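Local coordinates for rhamnose ABC transporter, periplasmic rhamnose-binding protein (Kribbella flavida, PDB 4KVF) that probably binds a sugar such as rhamnose outside the cell and hands it to an ABC transporter, at residues D130-K133 against T134-D137; W181-V184 against M185-E188; E215-G218 against L219-Y223; L258-P261 against N262-R265. One frame throughout, in Å; residues are numbered along the deposited sequence.

Contact 1: D130-K133 against T134-D137; sequences DAAK and TCRD
Asp130 OD1 takes a bond from Arg136 NE at 2.8 Å. It also accepts a weak one from Ala131 N and is hydrogen-bonded to Thr126 OG1 on strand 123-127. Residues 130-137 form the loop between the parallel strands 123-127 and 138-141. At its middle is a type I beta-turn, closed by Cys135 N to Ala132 O at 3.0 Å. The donor stands above the carbonyl plane. The turn reverses the chain, and Arg136 can reach back to Asp130.

Arg136 grips the carboxylate side-on. NE goes to OD1, and Arg136 NH2 goes to Asp130 OD2 at 2.9 Å. Both oxygens use their syn lone pairs, and both lie close to the guanidinium plane. The two flat groups are 25° apart, so the pair is nearly coplanar. Arg136 CG sits between the backbone N and the carbonyl carbon (chi1 80°), and a bend at chi2 turns the chain back under the turn. Lys133 covers one guanidinium face with its aliphatic part, its CD 3.3 Å from Arg136 NH2. A leucine in place of Arg136 would probably leave the Asp130 carboxylate without its two-pronged partner and the Lys133 chain without the flat group beneath it.

Arg136 NH2 has a second partner, Ala321 O, which ties the loop to a later part of the chain. The disulfide of Cys135 with Cys111 fixes the turn to helix 111-119. Beside it, Ala132 CB packs 3.9 Å from Cys135 SG.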
# COMPACT_ATOMS: atom_id res chain seq x y z
N ASP A 130 7.16 7.05 3.90
CA ASP A 130 7.14 8.18 4.81
C ASP A 130 8.48 8.91 4.84
O ASP A 130 9.53 8.34 4.50
CB ASP A 130 6.76 7.67 6.20
CG ASP A 130 6.31 8.78 7.13
OD1 ASP A 130 6.15 9.94 6.67
OD2 ASP A 130 6.07 8.46 8.31
N ALA A 131 8.45 10.17 5.27
CA ALA A 131 9.67 10.92 5.56
C ALA A 131 9.93 10.83 7.06
O ALA A 131 9.11 10.28 7.79
CB ALA A 131 9.52 12.38 5.12
N ALA A 132 11.08 11.34 7.51
CA ALA A 132 11.34 11.39 8.95
C ALA A 132 10.18 12.10 9.63
O ALA A 132 9.60 13.03 9.06
CB ALA A 132 12.65 12.10 9.24
N LYS A 133 9.82 11.66 10.83
CA LYS A 133 8.59 12.11 11.48
C LYS A 133 8.51 13.62 11.66
O LYS A 133 7.42 14.20 11.69
CB LYS A 133 8.38 11.39 12.82
CG LYS A 133 8.48 9.86 12.75
CD LYS A 133 7.49 9.25 11.76
CE LYS A 133 7.39 7.73 11.90
NZ LYS A 133 8.67 7.02 11.59
N THR A 134 9.67 14.26 11.77
CA THR A 134 9.77 15.70 12.01
C THR A 134 9.75 16.56 10.75
O THR A 134 10.03 17.75 10.82
CB THR A 134 11.05 16.03 12.80
OG1 THR A 134 12.18 15.50 12.10
CG2 THR A 134 10.99 15.43 14.20
N CYS A 135 9.43 15.96 9.61
CA CYS A 135 9.49 16.66 8.32
C CYS A 135 8.17 16.59 7.57
O CYS A 135 8.12 16.92 6.39
CB CYS A 135 10.61 16.08 7.45
SG CYS A 135 12.18 15.90 8.36
N ARG A 136 7.12 16.13 8.23
CA ARG A 136 5.79 16.17 7.62
C ARG A 136 4.70 16.25 8.69
O ARG A 136 4.93 15.90 9.85
CB ARG A 136 5.56 14.96 6.70
CG ARG A 136 5.18 13.65 7.41
CD ARG A 136 6.29 13.05 8.26
NE ARG A 136 5.86 11.74 8.74
CZ ARG A 136 5.19 11.52 9.86
NH1 ARG A 136 4.87 12.53 10.67
NH2 ARG A 136 4.82 10.28 10.18
N ASP A 137 3.52 16.72 8.31
CA ASP A 137 2.42 16.86 9.27
C ASP A 137 1.64 15.57 9.47
O ASP A 137 1.15 15.31 10.56
CB ASP A 137 1.50 18.00 8.83
CG ASP A 137 2.24 19.33 8.74
OD1 ASP A 137 2.54 19.90 9.81
OD2 ASP A 137 2.51 19.78 7.61

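Contact 2: W181-V184 against M185-E188; sequences WIEV and MKTE
This is a helical contact between residues three and four apart on helix 176-189, where Trp181-Val184 meets Met185-Glu188. The helix is the crossover of the beta-alpha-beta unit made with strands 164-170 and 197-204, in the four-stranded parallel sheet of one lobe. Regular backbone bonds run through it, such as Met185 N to Trp181 O at 2.9 Å.

Val184 O takes two donors. Glu188 N comes nearly straight onto it at 2.9 Å. Thr187 OG1 reaches the same oxygen at 2.7 Å, from the side, with a C=O...donor angle of 122°. Thr187 can do this because OG1 sits between its backbone N and carbonyl carbon (chi1 70°), folded back over the previous turn. That satisfies the hydroxyl within its own helix. The same torsion brings Thr187 CG2 up to the oxygen end of the Glu183 carbonyl, 3.0 Å from Glu183 O.

The inner side is apolar. Ile182 lies on Val168 and Ile202 of the two flanking strands, and Met185, built as selenomethionine, also rests on Val168. Helix 145-159 receives Trp181 and Val184. The polar end of Glu188 is held by a salt bridge to Lys191.

On the outer side Lys186 stretches out fully beyond CG and crosses Ile182, its CE 3.9 Å from Ile182 CG2. Its ammonium is 4.7 Å from Glu183 OE1, too far for direct contact between NZ and OE1. One water joins them instead: it donates to Glu183 OE1 at 2.7 Å and accepts from Lys186 NZ at 3.0 Å.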
# COMPACT_ATOMS: atom_id res chain seq x y z
N TRP A 181 6.49 -8.03 6.87
CA TRP A 181 5.23 -8.76 6.77
C TRP A 181 5.39 -10.21 7.24
O TRP A 181 4.50 -10.75 7.90
CB TRP A 181 4.69 -8.70 5.34
CG TRP A 181 4.42 -7.30 4.88
CD1 TRP A 181 4.00 -6.25 5.66
CD2 TRP A 181 4.56 -6.78 3.56
NE1 TRP A 181 3.88 -5.11 4.89
CE2 TRP A 181 4.22 -5.42 3.59
CE3 TRP A 181 4.96 -7.35 2.33
CZ2 TRP A 181 4.25 -4.60 2.47
CZ3 TRP A 181 4.98 -6.55 1.22
CH2 TRP A 181 4.63 -5.19 1.29
N ILE A 182 6.51 -10.82 6.90
CA ILE A 182 6.77 -12.20 7.31
C ILE A 182 6.89 -12.28 8.83
O ILE A 182 6.37 -13.21 9.46
CB ILE A 182 8.02 -12.76 6.60
CG1 ILE A 182 7.71 -12.98 5.11
CG2 ILE A 182 8.51 -14.05 7.25
CD1 ILE A 182 8.95 -13.21 4.24
N GLU A 183 7.56 -11.30 9.43
CA GLU A 183 7.68 -11.30 10.88
C GLU A 183 6.31 -11.21 11.54
O GLU A 183 6.03 -11.90 12.51
CB GLU A 183 8.61 -10.18 11.38
CG GLU A 183 8.78 -10.16 12.90
CD GLU A 183 9.52 -11.39 13.43
OE1 GLU A 183 10.37 -11.95 12.71
OE2 GLU A 183 9.24 -11.80 14.59
N VAL A 184 5.42 -10.38 10.99
CA VAL A 184 4.07 -10.32 11.52
C VAL A 184 3.35 -11.66 11.34
O VAL A 184 2.69 -12.15 12.26
CB VAL A 184 3.25 -9.17 10.89
CG1 VAL A 184 1.80 -9.23 11.38
CG2 VAL A 184 3.89 -7.83 11.25
N MSE A 185 3.51 -12.27 10.17
CA MSE A 185 2.94 -13.60 9.93
C MSE A 185 3.37 -14.61 11.00
O MSE A 185 2.56 -15.38 11.51
CB MSE A 185 3.35 -14.13 8.56
CG MSE A 185 2.70 -13.42 7.39
SE MSE A 185 3.18 -14.31 5.72
CE MSE A 185 2.22 -15.98 6.01
N LYS A 186 4.66 -14.60 11.33
CA LYS A 186 5.17 -15.49 12.37
C LYS A 186 4.55 -15.20 13.73
O LYS A 186 4.21 -16.12 14.48
CB LYS A 186 6.70 -15.38 12.47
CG LYS A 186 7.45 -15.95 11.27
CD LYS A 186 8.95 -15.72 11.42
CE LYS A 186 9.73 -16.26 10.24
NZ LYS A 186 11.18 -15.94 10.36
N THR A 187 4.38 -13.92 14.06
CA THR A 187 3.80 -13.58 15.35
C THR A 187 2.35 -14.06 15.39
O THR A 187 1.90 -14.60 16.41
CB THR A 187 3.88 -12.08 15.66
OG1 THR A 187 2.99 -11.36 14.80
CG2 THR A 187 5.31 -11.58 15.44
N GLU A 188 1.66 -13.90 14.26
CA GLU A 188 0.29 -14.40 14.13
C GLU A 188 0.19 -15.92 14.23
O GLU A 188 -0.67 -16.45 14.94
CB GLU A 188 -0.33 -13.93 12.81
CG GLU A 188 -0.75 -12.47 12.80
CD GLU A 188 -1.91 -12.20 13.74
OE1 GLU A 188 -3.00 -12.77 13.51
OE2 GLU A 188 -1.73 -11.43 14.70
O HOH W 1 10.77 -13.02 10.23

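Contact 3: E215-G218 against L219-Y223; sequences EAQG and LLQSY
Gly218 O and Ser222 form the close-knit polar end of this contact, and Gln217 with Gln221 its looser outer side. Both pairs are four residues apart on helix 209-222, close to its C-terminal end.

Two donors of one residue hold Gly218 O. Ser222 OG is 2.6 Å from it and Ser222 N is 3.0 Å from it, and they approach from opposite faces of the carbonyl plane. The hydroxyl lies anti to its own carbonyl carbon, beside the backbone N (chi1 -50°). This turns it back along the helix, next to the NH that bonds the same oxygen. The serine thus adds a second bond to the last helical turn. Tyr223 is the first residue to leave helical angles, yet Tyr223 N still reaches Leu219 O at 2.9 Å.

The leucines pack against backbone one turn earlier. Leu219 CG lies 3.4 Å from Glu215 O, and Leu220 CG lies 3.7 Å from Ala216 O. Both side chains are buried.

The glutamines are slacker. They run side by side in the same direction, and Gln221 NE2 comes no nearer than 3.7 Å to Gln217 CG. Their amide planes are 53° apart, and no hydrogen bond joins them. Gln221 is exposed to solvent.

Ala216 and Leu220 face helix 234-245, where Leu220 meets Tyr243 and Val244. Leu219 and Tyr223 turn to the sheet and touch strands 164-170 and 197-204, so the helix packs against both the sheet and the next helix.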
# COMPACT_ATOMS: atom_id res chain seq x y z
N GLU A 215 10.78 -20.99 -8.24
CA GLU A 215 10.73 -21.21 -6.79
C GLU A 215 9.36 -21.76 -6.36
O GLU A 215 9.29 -22.54 -5.41
CB GLU A 215 11.10 -19.94 -6.01
CG GLU A 215 12.57 -19.56 -6.12
CD GLU A 215 13.50 -20.58 -5.48
OE1 GLU A 215 13.15 -21.13 -4.41
OE2 GLU A 215 14.58 -20.84 -6.06
N ALA A 216 8.30 -21.35 -7.05
CA ALA A 216 6.96 -21.89 -6.75
C ALA A 216 6.91 -23.37 -7.07
O ALA A 216 6.38 -24.18 -6.31
CB ALA A 216 5.90 -21.14 -7.54
N GLN A 217 7.47 -23.72 -8.22
CA GLN A 217 7.60 -25.10 -8.66
C GLN A 217 8.38 -25.89 -7.62
O GLN A 217 8.00 -27.01 -7.26
CB GLN A 217 8.34 -25.11 -9.99
CG GLN A 217 8.27 -26.38 -10.80
CD GLN A 217 8.85 -26.16 -12.19
OE1 GLN A 217 9.78 -25.37 -12.36
NE2 GLN A 217 8.29 -26.85 -13.18
N GLY A 218 9.46 -25.30 -7.13
CA GLY A 218 10.31 -25.96 -6.16
C GLY A 218 9.60 -26.24 -4.85
O GLY A 218 9.80 -27.30 -4.24
N LEU A 219 8.76 -25.31 -4.41
CA LEU A 219 8.03 -25.49 -3.16
C LEU A 219 7.08 -26.68 -3.26
O LEU A 219 7.00 -27.52 -2.36
CB LEU A 219 7.24 -24.23 -2.78
CG LEU A 219 8.05 -23.04 -2.23
CD1 LEU A 219 7.17 -21.80 -2.10
CD2 LEU A 219 8.67 -23.41 -0.89
N LEU A 220 6.37 -26.75 -4.38
CA LEU A 220 5.37 -27.79 -4.56
C LEU A 220 5.96 -29.19 -4.70
O LEU A 220 5.34 -30.18 -4.31
CB LEU A 220 4.48 -27.46 -5.75
CG LEU A 220 3.54 -26.30 -5.39
CD1 LEU A 220 2.82 -25.76 -6.61
CD2 LEU A 220 2.54 -26.80 -4.36
N GLN A 221 7.16 -29.26 -5.27
CA GLN A 221 7.84 -30.55 -5.42
C GLN A 221 8.44 -30.99 -4.09
O GLN A 221 8.45 -32.18 -3.77
CB GLN A 221 8.93 -30.48 -6.50
CG GLN A 221 8.38 -30.38 -7.92
CD GLN A 221 9.47 -30.28 -8.97
OE1 GLN A 221 10.65 -30.50 -8.68
NE2 GLN A 221 9.08 -29.95 -10.20
N SER A 222 8.91 -30.03 -3.30
CA SER A 222 9.58 -30.33 -2.04
C SER A 222 8.60 -30.64 -0.91
O SER A 222 8.91 -31.43 -0.02
CB SER A 222 10.49 -29.17 -1.65
OG SER A 222 11.32 -28.82 -2.74
N TYR A 223 7.42 -30.02 -0.94
CA TYR A 223 6.41 -30.23 0.10
C TYR A 223 5.09 -30.76 -0.47
O TYR A 223 4.16 -30.00 -0.72
CB TYR A 223 6.20 -28.93 0.91
CG TYR A 223 7.49 -28.48 1.58
CD1 TYR A 223 7.84 -28.98 2.83
CD2 TYR A 223 8.37 -27.62 0.94
CE1 TYR A 223 9.03 -28.59 3.44
CE2 TYR A 223 9.56 -27.23 1.55
CZ TYR A 223 9.88 -27.73 2.80
OH TYR A 223 11.05 -27.36 3.41

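Contact 4: L258-P261 against N262-R265; sequences LGLP and NQMR
Gln263 CG is anti to the backbone N (chi1 -167°) and the chain is extended from there, which carries its amide back along Leu260. Met264, built as selenomethionine, starts with CG anti to the carbonyl carbon (chi1 -69°) and bends at chi2 and chi3. Its CG is thereby laid 3.3 Å from Leu260 O, while the selenium end leads off toward helix 234-245 and strand 276-278.

Gln263 OE1 does not reach the Leu260 backbone directly. A water donates to Gln263 OE1 at 2.7 Å and accepts from Leu260 N at 3.0 Å. The side chains also cross, with Leu260 CD1 4.1 Å from Gln263 OE1.

The motif is a helix start. Leu260 is the N-cap of helix 261-269, which follows strand 254-257 of the four-stranded parallel sheet, and Pro261 opens the first turn. The leucine side chain has no polar atom to cap with, and the helix bonding begins at its carbonyl: Met264 N bonds Leu260 O at 2.9 Å, nearly in line with the C=O, and Gln263 N adds a weak bond. The water link from the third residue after the N-cap recalls half of a capping box, with a water inserted. Gly259 has no side chain, and its CA lies 4.1 Å from Met264 CG.

Arg265 turns one guanidinium face to Pro261 O, which stands 3.9 Å above the plane, offset toward the rim. The polar end is held by the C-terminal segment. NH2 meets the Asp338 carboxylate and Ile337 O, NH1 meets Phe340 O, and Asn262 ND2 bonds Asn341 OD1.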
# COMPACT_ATOMS: atom_id res chain seq x y z
N LEU A 258 -0.05 -10.86 -2.04
CA LEU A 258 -0.31 -9.47 -2.39
C LEU A 258 -0.15 -9.32 -3.89
O LEU A 258 0.93 -9.57 -4.43
CB LEU A 258 0.67 -8.55 -1.67
CG LEU A 258 0.60 -8.64 -0.15
CD1 LEU A 258 1.74 -7.84 0.45
CD2 LEU A 258 -0.76 -8.15 0.37
N GLY A 259 -1.22 -8.94 -4.57
CA GLY A 259 -1.20 -8.92 -6.02
C GLY A 259 -1.83 -7.69 -6.64
O GLY A 259 -2.54 -6.93 -5.96
N LEU A 260 -1.57 -7.49 -7.93
CA LEU A 260 -2.18 -6.41 -8.70
C LEU A 260 -3.40 -6.96 -9.45
O LEU A 260 -3.28 -7.94 -10.18
CB LEU A 260 -1.16 -5.82 -9.68
CG LEU A 260 -0.04 -4.98 -9.06
CD1 LEU A 260 1.08 -4.73 -10.07
CD2 LEU A 260 -0.60 -3.66 -8.56
N PRO A 261 -4.57 -6.32 -9.26
CA PRO A 261 -5.85 -6.80 -9.81
C PRO A 261 -5.87 -7.10 -11.31
O PRO A 261 -6.47 -8.11 -11.69
CB PRO A 261 -6.81 -5.65 -9.48
CG PRO A 261 -6.26 -5.10 -8.20
CD PRO A 261 -4.76 -5.15 -8.39
N ASN A 262 -5.24 -6.27 -12.13
CA ASN A 262 -5.21 -6.51 -13.58
C ASN A 262 -4.34 -7.71 -13.96
O ASN A 262 -4.68 -8.47 -14.88
CB ASN A 262 -4.73 -5.27 -14.35
CG ASN A 262 -5.80 -4.18 -14.44
OD1 ASN A 262 -6.97 -4.40 -14.10
ND2 ASN A 262 -5.40 -3.01 -14.92
N GLN A 263 -3.23 -7.88 -13.26
CA GLN A 263 -2.29 -8.96 -13.55
C GLN A 263 -2.88 -10.27 -13.04
O GLN A 263 -2.67 -11.33 -13.64
CB GLN A 263 -0.95 -8.69 -12.87
CG GLN A 263 0.20 -9.57 -13.32
CD GLN A 263 1.51 -9.22 -12.64
OE1 GLN A 263 1.53 -8.50 -11.63
NE2 GLN A 263 2.62 -9.73 -13.18
N MSE A 264 -3.64 -10.17 -11.95
CA MSE A 264 -4.19 -11.34 -11.27
C MSE A 264 -5.56 -11.78 -11.79
O MSE A 264 -6.01 -12.89 -11.51
CB MSE A 264 -4.27 -11.07 -9.76
CG MSE A 264 -2.91 -11.00 -9.09
SE MSE A 264 -1.98 -12.68 -9.32
CE MSE A 264 -3.22 -13.73 -8.24
N ARG A 265 -6.23 -10.91 -12.55
CA ARG A 265 -7.60 -11.17 -12.98
C ARG A 265 -7.75 -12.52 -13.69
O ARG A 265 -8.63 -13.31 -13.34
CB ARG A 265 -8.14 -10.03 -13.86
CG ARG A 265 -9.63 -10.14 -14.15
CD ARG A 265 -10.12 -9.01 -15.05
NE ARG A 265 -9.37 -7.77 -14.83
CZ ARG A 265 -9.63 -6.90 -13.86
NH1 ARG A 265 -8.89 -5.80 -13.74
NH2 ARG A 265 -10.61 -7.14 -13.00
O HOH W 2 0.29 -9.32 -9.36

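How the contacts relate
The four contacts follow in series along the chain. Contact 1 belongs to the lobe with the six-stranded parallel sheet. Contacts 2, 3 and 4 belong to the other lobe, around the four-stranded sheet of 164-170, 197-204, 226-231 and 254-257. The centres of contacts 1 and 3 are about 42 Å apart. Contacts 2 and 4 touch, with Trp181 CZ3 3.6 Å from Leu258 CD1. Contacts 3 and 4 both pack on helix 234-245, their centres about 22 Å apart. This two-lobed layout is that of the periplasmic binding proteins, which in relatives hold the sugar between the lobes.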